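PDB 1T3B: Thiol:disulfide interchange protein DsbC from Haemophilus influenzae, which probably forms and rearranges disulfide bonds in periplasmic proteins, acting as a homodimeric disulfide isomerase of the thioredoxin family. Local coordinates for residues 89-94 with 119-124; 96-101 with 181-186; 112-117 with 201-206. All coordinates share one frame; numbering follows the deposited sequence.

Overall arrangement
All three contacts lie in the thioredoxin-like part of the chain. From the N terminus, residues 89-94, 96-101 and 112-117 each open a contact; residues 119-124 then close contact 1, 181-186 close contact 2 and 201-206 close contact 3. Closing in the order of opening, the three cross pairwise and none nests inside another. Contact 1 is a short beta-alpha-beta closure between neighbouring parallel strands. Contact 2 brings the loop before strand 184-186, the antiparallel neighbour of strand 88-94, to the redox-active cysteines. About 17 Å from it, centre to centre, contact 3 packs helix 199-208 against the start of strand 116-122. The central sheet links all three.

Contact 1 of 3, residues 89-94 with 119-124; sequences VVTVFM and RYLAFP
Arg119 reaches over to Val89 and Thr91 of strand 88-94. Its CB and CG pass Val90 O, and Arg119 CD meets Val89 CG1 at 3.5 Å. A bend at chi3 (-54°) sets NE on the Thr91 side, and the guanidinium then grips one oxygen side-on: Thr91 OG1 receives Arg119 NE at 3.3 Å and Arg119 NH2 at 3.1 Å, nearly in the guanidinium plane. Val89 CG1 lies over one face of that group, and NH2 is also hydrogen-bonded to Asn72 OD1, the stronger partner.

Further along the same face, Leu121 CB makes a CH-pi contact over one face of the Phe93 ring, toward the rim and 4.2 Å from the centroid, while Leu121 CD1 touches Thr91 CG2 at 3.3 Å. On the face of Val92 and Tyr120, Met94 SD makes a Met-aromatic contact, 4.1 Å from the Tyr120 ring centroid and 16° off its normal. Backbone hydrogen bonds between the parallel strands, such as Val92 N to Arg119 O (2.8 Å), hold the register.

The pair forms the middle of the sheet: strand 184-186 flanks 88-94 and strand 79-81 flanks 116-122, while Trp140 of helix 131-141 touches Met94 and Tyr120, and His170 of helix 166-177 touches Leu121.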
# COMPACT_ATOMS: atom_id res chain seq x y z
N VAL A 89 9.14 -29.85 -6.78
CA VAL A 89 10.16 -29.07 -7.46
C VAL A 89 10.25 -27.69 -6.81
O VAL A 89 9.58 -26.75 -7.26
CB VAL A 89 9.80 -28.87 -8.95
CG1 VAL A 89 10.86 -28.06 -9.67
CG2 VAL A 89 9.64 -30.22 -9.62
N VAL A 90 11.07 -27.56 -5.78
CA VAL A 90 11.19 -26.28 -5.09
C VAL A 90 12.45 -25.49 -5.43
O VAL A 90 13.53 -26.05 -5.56
CB VAL A 90 11.14 -26.50 -3.57
CG1 VAL A 90 9.93 -27.35 -3.24
CG2 VAL A 90 12.42 -27.16 -3.08
N THR A 91 12.29 -24.17 -5.58
CA THR A 91 13.40 -23.27 -5.87
C THR A 91 13.87 -22.63 -4.56
O THR A 91 13.07 -22.05 -3.83
CB THR A 91 12.99 -22.16 -6.83
OG1 THR A 91 12.42 -22.73 -8.01
CG2 THR A 91 14.20 -21.34 -7.22
N VAL A 92 15.16 -22.72 -4.29
CA VAL A 92 15.74 -22.20 -3.06
C VAL A 92 16.67 -21.04 -3.31
O VAL A 92 17.52 -21.12 -4.19
CB VAL A 92 16.54 -23.31 -2.35
CG1 VAL A 92 17.22 -22.78 -1.13
CG2 VAL A 92 15.64 -24.44 -2.02
N PHE A 93 16.51 -19.96 -2.55
CA PHE A 93 17.41 -18.81 -2.68
C PHE A 93 18.50 -19.08 -1.67
O PHE A 93 18.26 -19.23 -0.48
CB PHE A 93 16.70 -17.50 -2.40
CG PHE A 93 15.81 -17.04 -3.51
CD1 PHE A 93 14.51 -17.53 -3.63
CD2 PHE A 93 16.27 -16.15 -4.47
CE1 PHE A 93 13.70 -17.13 -4.69
CE2 PHE A 93 15.47 -15.75 -5.52
CZ PHE A 93 14.18 -16.24 -5.63
N MET A 94 19.73 -19.14 -2.15
CA MET A 94 20.81 -19.51 -1.28
C MET A 94 22.01 -18.59 -1.33
O MET A 94 22.21 -17.86 -2.30
CB MET A 94 21.17 -20.94 -1.64
CG MET A 94 22.40 -21.47 -0.99
SD MET A 94 23.38 -22.26 -2.27
CE MET A 94 24.24 -20.89 -2.92
N ARG A 119 16.26 -26.59 -6.76
CA ARG A 119 16.77 -25.70 -7.79
C ARG A 119 17.27 -24.41 -7.16
O ARG A 119 16.49 -23.66 -6.58
CB ARG A 119 15.66 -25.39 -8.80
CG ARG A 119 14.73 -26.56 -9.07
CD ARG A 119 13.85 -26.33 -10.29
NE ARG A 119 13.12 -25.07 -10.20
CZ ARG A 119 12.27 -24.63 -11.11
NH1 ARG A 119 12.02 -25.34 -12.20
NH2 ARG A 119 11.65 -23.47 -10.93
N TYR A 120 18.56 -24.14 -7.26
CA TYR A 120 19.12 -22.95 -6.65
C TYR A 120 19.18 -21.71 -7.51
O TYR A 120 19.53 -21.74 -8.69
CB TYR A 120 20.55 -23.19 -6.14
CG TYR A 120 20.72 -24.19 -5.02
CD1 TYR A 120 20.11 -24.01 -3.78
CD2 TYR A 120 21.53 -25.29 -5.20
CE1 TYR A 120 20.32 -24.92 -2.74
CE2 TYR A 120 21.74 -26.20 -4.18
CZ TYR A 120 21.14 -26.02 -2.96
OH TYR A 120 21.37 -26.96 -1.99
N LEU A 121 18.86 -20.60 -6.85
CA LEU A 121 18.90 -19.27 -7.40
C LEU A 121 19.85 -18.61 -6.41
O LEU A 121 19.94 -19.04 -5.27
CB LEU A 121 17.53 -18.61 -7.34
CG LEU A 121 16.61 -18.99 -8.50
CD1 LEU A 121 15.27 -18.37 -8.33
CD2 LEU A 121 17.25 -18.50 -9.78
N ALA A 122 20.55 -17.58 -6.83
CA ALA A 122 21.48 -16.93 -5.92
C ALA A 122 20.84 -15.80 -5.16
O ALA A 122 19.94 -15.11 -5.64
CB ALA A 122 22.69 -16.41 -6.68
N PHE A 123 21.32 -15.60 -3.94
CA PHE A 123 20.82 -14.51 -3.14
C PHE A 123 21.92 -13.96 -2.27
O PHE A 123 21.99 -14.25 -1.08
CB PHE A 123 19.65 -14.96 -2.26
CG PHE A 123 18.90 -13.82 -1.65
CD1 PHE A 123 17.93 -13.13 -2.38
CD2 PHE A 123 19.20 -13.38 -0.37
CE1 PHE A 123 17.29 -12.03 -1.85
CE2 PHE A 123 18.56 -12.27 0.17
CZ PHE A 123 17.61 -11.59 -0.58
N PRO A 124 22.85 -13.19 -2.87
CA PRO A 124 23.94 -12.61 -2.06
C PRO A 124 23.42 -11.50 -1.14
O PRO A 124 23.16 -10.37 -1.57
CB PRO A 124 24.94 -12.13 -3.12
CG PRO A 124 24.11 -11.93 -4.34
CD PRO A 124 23.15 -13.08 -4.30

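Contact 2 of 3, residues 96-101 with 181-186; sequences ITCHYC and GTPSIV
Cys98 and Cys101, joined by the redox-active disulfide (SG to SG 2.1 Å), lie against Thr182 and Pro183. The sulfur-oxygen approaches come first. Cys98 SG is 3.2 Å from the carbonyl oxygen Thr182 O, and Cys101 SG is 3.3 Å from Thr182 OG1. Thr182 OG1 also lies 3.6 Å from Cys98 SG, which puts both sulfurs beside it. The hydroxyl's position follows from chi1 of 53°, which tucks OG1 between the backbone N and the carbonyl carbon. These are close van der Waals approaches, and none of them counts as a hydrogen bond.

The apolar contacts gather on the proline ring. Pro183 CD meets Cys101 SG at 3.7 Å and Cys98 SG at 3.9 Å, and Tyr100 CB touches the same CD at 3.6 Å. Beyond CB the tyrosine turns away, and its ring meets that of Tyr196.

Within the loop, a hydrogen bond from Ser184 OG to Gly181 O, 2.6 Å long, spans the two residues between them. The peptide bond before Pro183 is cis, the hallmark cis-proline loop that faces a CxxC at a helix start in thioredoxin-fold proteins; Cys98 occupies the N-cap here.

With the disulfide closed, loop and sulfurs touch without a covalent or hydrogen-bonded tie. In thioredoxin relatives the backbone before the cis-proline pairs with bound peptides, and the arrangement here is consistent with the loop at Thr182 receiving a substrate chain beside the disulfide.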
# COMPACT_ATOMS: atom_id res chain seq x y z
N ILE A 96 26.32 -18.53 -0.22
CA ILE A 96 27.43 -19.44 0.06
C ILE A 96 28.07 -19.28 1.42
O ILE A 96 28.83 -20.14 1.86
CB ILE A 96 28.51 -19.32 -1.02
CG1 ILE A 96 28.94 -17.87 -1.19
CG2 ILE A 96 27.98 -19.86 -2.33
CD1 ILE A 96 30.00 -17.67 -2.20
N THR A 97 27.75 -18.19 2.09
CA THR A 97 28.32 -17.93 3.40
C THR A 97 27.25 -18.11 4.47
O THR A 97 27.29 -17.45 5.51
CB THR A 97 28.84 -16.50 3.48
OG1 THR A 97 27.77 -15.58 3.19
CG2 THR A 97 29.98 -16.29 2.49
N CYS A 98 26.29 -19.00 4.23
CA CYS A 98 25.20 -19.22 5.17
C CYS A 98 25.13 -20.66 5.68
O CYS A 98 24.88 -21.59 4.92
CB CYS A 98 23.89 -18.76 4.50
SG CYS A 98 22.38 -19.75 4.77
N HIS A 99 25.36 -20.82 6.98
CA HIS A 99 25.35 -22.13 7.64
C HIS A 99 24.20 -23.06 7.30
O HIS A 99 24.40 -24.26 7.06
CB HIS A 99 25.41 -21.96 9.16
CG HIS A 99 25.31 -23.25 9.92
ND1 HIS A 99 24.25 -23.54 10.76
CD2 HIS A 99 26.13 -24.33 9.96
CE1 HIS A 99 24.43 -24.74 11.29
NE2 HIS A 99 25.56 -25.24 10.83
N TYR A 100 22.98 -22.52 7.28
CA TYR A 100 21.80 -23.33 6.99
C TYR A 100 21.64 -23.62 5.51
O TYR A 100 21.06 -24.64 5.14
CB TYR A 100 20.55 -22.65 7.57
CG TYR A 100 20.36 -22.89 9.05
CD1 TYR A 100 20.00 -24.15 9.53
CD2 TYR A 100 20.59 -21.88 9.99
CE1 TYR A 100 19.86 -24.40 10.89
CE2 TYR A 100 20.46 -22.12 11.36
CZ TYR A 100 20.10 -23.38 11.80
OH TYR A 100 19.98 -23.62 13.14
N CYS A 101 22.13 -22.73 4.67
CA CYS A 101 22.06 -22.98 3.24
C CYS A 101 23.01 -24.15 3.08
O CYS A 101 22.76 -25.10 2.35
CB CYS A 101 22.57 -21.78 2.44
SG CYS A 101 21.76 -20.22 2.86
N GLY A 181 16.22 -13.50 4.08
CA GLY A 181 17.31 -14.27 4.65
C GLY A 181 17.42 -15.56 3.87
O GLY A 181 16.62 -15.80 2.96
N THR A 182 18.40 -16.39 4.21
CA THR A 182 18.58 -17.64 3.49
C THR A 182 18.88 -18.80 4.42
O THR A 182 19.45 -18.63 5.48
CB THR A 182 19.71 -17.50 2.43
OG1 THR A 182 20.90 -17.00 3.06
CG2 THR A 182 19.29 -16.54 1.33
N PRO A 183 18.50 -20.01 4.01
CA PRO A 183 17.82 -20.31 2.75
C PRO A 183 16.35 -19.92 2.77
O PRO A 183 15.77 -19.69 3.82
CB PRO A 183 18.00 -21.81 2.62
CG PRO A 183 17.93 -22.25 4.02
CD PRO A 183 18.79 -21.25 4.74
N SER A 184 15.76 -19.84 1.58
CA SER A 184 14.35 -19.52 1.46
C SER A 184 13.82 -20.35 0.31
O SER A 184 14.24 -20.16 -0.82
CB SER A 184 14.15 -18.02 1.19
OG SER A 184 14.58 -17.23 2.28
N ILE A 185 12.92 -21.28 0.62
CA ILE A 185 12.31 -22.19 -0.35
C ILE A 185 11.03 -21.64 -0.97
O ILE A 185 10.07 -21.36 -0.27
CB ILE A 185 11.93 -23.52 0.32
CG1 ILE A 185 13.16 -24.22 0.92
CG2 ILE A 185 11.24 -24.39 -0.68
CD1 ILE A 185 13.46 -23.86 2.35
N VAL A 186 11.01 -21.51 -2.29
CA VAL A 186 9.81 -21.02 -2.97
C VAL A 186 9.12 -22.21 -3.60
O VAL A 186 9.69 -22.91 -4.43
CB VAL A 186 10.15 -20.01 -4.07
CG1 VAL A 186 8.88 -19.64 -4.82
CG2 VAL A 186 10.79 -18.79 -3.46

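Contact 3 of 3, residues 112-117 with 201-206; sequences NDLGIT and DLLRAL
Ile116 puts its CD1 methyl among three leucines of helix 199-208. Ile116 CD1 meets Leu206 CD1 tip to tip at 3.8 Å. The same Ile116 CD1 lies 3.9 Å from Leu202 CG and also touches Leu203 CD1. Leu202 and Leu206 are one helical turn apart and Leu203 lies next to the first, so a single methyl is received by one side of the helix. The isoleucine reaches there with CG1 anti to its carbonyl carbon (chi1 -51°) and CD1 extended beyond it (chi2 -178°).

A second apolar pair lies beside the first. Leu114 CD2 and Leu203 CD2 approach to 3.4 Å, a tight methyl-methyl contact between side chains that cross at a slant. The other branch of Leu203, CD1, comes 3.8 Å from Leu114 O.

Hydrogen bonding serves the chain turn that presents these side chains. Gly115, at phi 79°, is the C-prime residue of a Schellman motif ending the preceding helix, and its N bonds to Asn112 O at 3.0 Å. Backbone bonds to Lys87 and His88 join the same glycine to the start of strand 88-94, whose Val90 also touches Ile116 and Leu206.

The side chains meeting across the interface are all aliphatic, Leu114 O being a backbone atom. Helix and sheet meet here without directed bonds, consistent with attachment by shape fit and exclusion of water, with Ile116 buried and Leu114 nearer the surface.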
# COMPACT_ATOMS: atom_id res chain seq x y z
N ASN A 112 16.33 -35.17 -2.35
CA ASN A 112 16.21 -35.88 -3.61
C ASN A 112 15.46 -37.18 -3.39
O ASN A 112 14.56 -37.52 -4.16
CB ASN A 112 17.59 -36.18 -4.20
CG ASN A 112 18.05 -35.12 -5.16
OD1 ASN A 112 17.23 -34.45 -5.80
ND2 ASN A 112 19.36 -34.96 -5.30
N ASP A 113 15.85 -37.89 -2.34
CA ASP A 113 15.23 -39.16 -2.02
C ASP A 113 13.82 -39.07 -1.47
O ASP A 113 13.20 -40.08 -1.20
CB ASP A 113 16.12 -39.97 -1.07
CG ASP A 113 17.31 -40.61 -1.79
OD1 ASP A 113 17.12 -41.08 -2.93
OD2 ASP A 113 18.41 -40.65 -1.20
N LEU A 114 13.31 -37.86 -1.27
CA LEU A 114 11.94 -37.69 -0.79
C LEU A 114 11.13 -37.23 -1.99
O LEU A 114 9.97 -36.85 -1.87
CB LEU A 114 11.84 -36.64 0.32
CG LEU A 114 11.97 -37.07 1.79
CD1 LEU A 114 12.04 -35.83 2.69
CD2 LEU A 114 10.78 -37.93 2.19
N GLY A 115 11.76 -37.26 -3.16
CA GLY A 115 11.11 -36.86 -4.39
C GLY A 115 11.04 -35.36 -4.58
O GLY A 115 10.10 -34.85 -5.21
N ILE A 116 12.01 -34.64 -4.04
CA ILE A 116 12.03 -33.18 -4.16
C ILE A 116 13.26 -32.69 -4.91
O ILE A 116 14.38 -32.88 -4.47
CB ILE A 116 11.99 -32.48 -2.78
CG1 ILE A 116 10.85 -33.03 -1.93
CG2 ILE A 116 11.81 -30.98 -2.96
CD1 ILE A 116 10.71 -32.38 -0.57
N THR A 117 13.02 -32.07 -6.06
CA THR A 117 14.07 -31.51 -6.90
C THR A 117 14.44 -30.12 -6.38
O THR A 117 13.60 -29.22 -6.37
CB THR A 117 13.59 -31.36 -8.35
OG1 THR A 117 13.57 -32.64 -8.98
CG2 THR A 117 14.48 -30.42 -9.12
N ASP A 201 10.29 -32.36 7.01
CA ASP A 201 9.47 -31.16 7.19
C ASP A 201 9.18 -30.47 5.86
O ASP A 201 8.05 -30.07 5.61
CB ASP A 201 10.17 -30.19 8.15
CG ASP A 201 10.41 -30.80 9.51
OD1 ASP A 201 11.06 -31.86 9.59
OD2 ASP A 201 9.95 -30.22 10.51
N LEU A 202 10.20 -30.32 5.02
CA LEU A 202 9.99 -29.67 3.74
C LEU A 202 8.93 -30.42 2.92
O LEU A 202 8.18 -29.81 2.17
CB LEU A 202 11.30 -29.60 2.94
CG LEU A 202 11.14 -29.09 1.50
CD1 LEU A 202 10.51 -27.71 1.50
CD2 LEU A 202 12.48 -29.04 0.82
N LEU A 203 8.87 -31.74 3.10
CA LEU A 203 7.90 -32.56 2.37
C LEU A 203 6.47 -32.22 2.79
O LEU A 203 5.65 -31.81 1.97
CB LEU A 203 8.20 -34.04 2.60
CG LEU A 203 7.33 -35.04 1.82
CD1 LEU A 203 7.54 -34.86 0.32
CD2 LEU A 203 7.70 -36.46 2.26
N ARG A 204 6.17 -32.40 4.08
CA ARG A 204 4.84 -32.10 4.59
C ARG A 204 4.41 -30.72 4.13
O ARG A 204 3.42 -30.57 3.40
CB ARG A 204 4.83 -32.14 6.11
CG ARG A 204 5.06 -33.51 6.70
CD ARG A 204 5.33 -33.38 8.18
NE ARG A 204 6.62 -33.93 8.55
CZ ARG A 204 7.37 -33.45 9.55
NH1 ARG A 204 6.95 -32.40 10.24
NH2 ARG A 204 8.53 -34.02 9.86
N ALA A 205 5.15 -29.70 4.55
CA ALA A 205 4.85 -28.32 4.18
C ALA A 205 4.36 -28.21 2.74
O ALA A 205 3.50 -27.39 2.42
CB ALA A 205 6.09 -27.46 4.38
N LEU A 206 4.94 -29.04 1.87
CA LEU A 206 4.58 -29.05 0.46
C LEU A 206 3.29 -29.84 0.21
O LEU A 206 2.41 -29.39 -0.52
CB LEU A 206 5.72 -29.67 -0.36
CG LEU A 206 6.89 -28.79 -0.83
CD1 LEU A 206 8.16 -29.63 -0.92
CD2 LEU A 206 6.54 -28.15 -2.18